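Local coordinates for type II restriction enzyme MunI (Mycoplasma, PDB 1D02), which recognises the double-stranded DNA sequence 5'-CAATTG-3' as a homodimer and cleaves it after the first C, leaving terminal 5'-phosphates, at residues D[60-63]-D[64-68]. The protein carries 1 engineered substitution. Sequence-based numbering, arbitrary orientation.
Sequences DDVI and KEIFN
Ile63 O is gripped by two donors that arrive from opposite faces of its carbonyl plane. Asn68 ND2 donates at 2.9 Å, with Ile63 O only 1° out of the amide plane of Asn68, whereas Ile66 N makes a longer bond of 3.3 Å to Ile63 O and stands well above the carbonyl plane. The Asn68 side chain crosses that of Ile63 at about a right angle: Ile63 CG2, anti to the backbone N, lies 3.7 Å from Asn68 ND2. The tight part centres on buried Ile66, whose CG2 is 3.5 Å from Val62 O; in a separate apolar patch Val62 CG1 meets Ile66 CG2 at 4.1 Å. Leu58 touches both isoleucines. Exposed Asp61 marks the solvent side. Here the Glu65 chain bends at chi2, and a single water donates to Asp61 O at 2.9 Å and to Glu65 OE2 at 2.6 Å. From the second subunit, Arg158 NE is hydrogen-bonded to Glu65 O and the Trp105 ring meets Phe67 edge-to-face, so this outlying loop contributes to the homodimer interface. Lys64 N closes an i to i+4 helical bond on Asp60 O at 3.0 Å (N-H...O angle 160°), and the chain then leaves helix 60-63 through a type I beta turn, Ile63 to Ile66, with the Asn68 amide donating to the carbonyl of the turn's first residue.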
loop_
_atom_site.group_PDB
_atom_site.type_symbol
_atom_site.label_atom_id
_atom_site.label_comp_id
_atom_site.label_asym_id
_atom_site.label_seq_id
_atom_site.Cartn_x
_atom_site.Cartn_y
_atom_site.Cartn_z
ATOM N N ASP D 60 12.116 -3.111 24.496
ATOM C CA ASP D 60 11.645 -2.660 25.805
ATOM C C ASP D 60 11.316 -1.171 25.789
ATOM O O ASP D 60 10.339 -0.759 26.411
ATOM C CB ASP D 60 12.702 -2.883 26.902
ATOM C CG ASP D 60 12.711 -4.298 27.465
ATOM O OD1 ASP D 60 11.816 -5.117 27.156
ATOM O OD2 ASP D 60 13.641 -4.592 28.250
ATOM N N ASP D 61 12.127 -0.374 25.093
ATOM C CA ASP D 61 11.883 1.064 25.070
ATOM C C ASP D 61 10.672 1.474 24.240
ATOM O O ASP D 61 10.262 2.638 24.280
ATOM C CB ASP D 61 13.137 1.854 24.659
ATOM C CG ASP D 61 13.623 1.544 23.264
ATOM O OD1 ASP D 61 12.992 0.748 22.541
ATOM O OD2 ASP D 61 14.672 2.123 22.886
ATOM N N VAL D 62 10.098 0.532 23.493
ATOM C CA VAL D 62 8.883 0.836 22.758
ATOM C C VAL D 62 7.729 0.371 23.647
ATOM O O VAL D 62 6.724 1.072 23.812
ATOM C CB VAL D 62 8.815 0.115 21.385
ATOM C CG1 VAL D 62 7.377 0.149 20.837
ATOM C CG2 VAL D 62 9.754 0.829 20.385
ATOM N N ILE D 63 7.879 -0.808 24.247
ATOM C CA ILE D 63 6.852 -1.317 25.150
ATOM C C ILE D 63 6.523 -0.259 26.194
ATOM O O ILE D 63 5.360 -0.012 26.506
ATOM C CB ILE D 63 7.351 -2.593 25.876
ATOM C CG1 ILE D 63 7.544 -3.715 24.857
ATOM C CG2 ILE D 63 6.377 -3.006 26.955
ATOM C CD1 ILE D 63 6.243 -4.229 24.266
ATOM N N LYS D 64 7.557 0.368 26.740
ATOM C CA LYS D 64 7.347 1.383 27.760
ATOM C C LYS D 64 6.500 2.571 27.297
ATOM O O LYS D 64 5.832 3.205 28.117
ATOM C CB LYS D 64 8.702 1.881 28.282
ATOM C CG LYS D 64 8.585 2.887 29.414
ATOM C CD LYS D 64 9.918 3.134 30.114
ATOM C CE LYS D 64 9.723 4.043 31.331
ATOM N NZ LYS D 64 10.966 4.168 32.147
ATOM N N GLU D 65 6.492 2.851 25.996
ATOM C CA GLU D 65 5.745 3.998 25.487
ATOM C C GLU D 65 4.365 3.707 24.900
ATOM O O GLU D 65 3.665 4.641 24.480
ATOM C CB GLU D 65 6.574 4.725 24.427
ATOM C CG GLU D 65 7.988 5.107 24.858
ATOM C CD GLU D 65 8.026 5.946 26.122
ATOM O OE1 GLU D 65 7.144 6.818 26.296
ATOM O OE2 GLU D 65 8.947 5.741 26.945
ATOM N N ILE D 66 3.950 2.444 24.852
ATOM C CA ILE D 66 2.654 2.150 24.258
ATOM C C ILE D 66 1.663 1.623 25.279
ATOM O O ILE D 66 2.002 1.447 26.453
ATOM C CB ILE D 66 2.752 1.089 23.125
ATOM C CG1 ILE D 66 3.148 -0.278 23.686
ATOM C CG2 ILE D 66 3.764 1.535 22.087
ATOM C CD1 ILE D 66 2.944 -1.431 22.678
ATOM N N PHE D 67 0.432 1.401 24.830
ATOM C CA PHE D 67 -0.600 0.838 25.700
ATOM C C PHE D 67 -0.415 -0.674 25.631
ATOM O O PHE D 67 -0.385 -1.244 24.536
ATOM C CB PHE D 67 -1.995 1.212 25.194
ATOM C CG PHE D 67 -3.097 0.390 25.806
ATOM C CD1 PHE D 67 -3.208 0.281 27.194
ATOM C CD2 PHE D 67 -4.042 -0.253 25.004
ATOM C CE1 PHE D 67 -4.252 -0.453 27.768
ATOM C CE2 PHE D 67 -5.090 -0.988 25.569
ATOM C CZ PHE D 67 -5.194 -1.086 26.961
ATOM N N ASN D 68 -0.289 -1.318 26.792
ATOM C CA ASN D 68 -0.102 -2.763 26.855
ATOM C C ASN D 68 -1.289 -3.417 27.562
ATOM O O ASN D 68 -1.312 -3.536 28.777
ATOM C CB ASN D 68 1.203 -3.071 27.588
ATOM C CG ASN D 68 2.420 -2.570 26.826
ATOM O OD1 ASN D 68 2.795 -3.133 25.788
ATOM N ND2 ASN D 68 3.029 -1.503 27.326
HETATM O O HOH W 1 11.139 4.503 26.290
#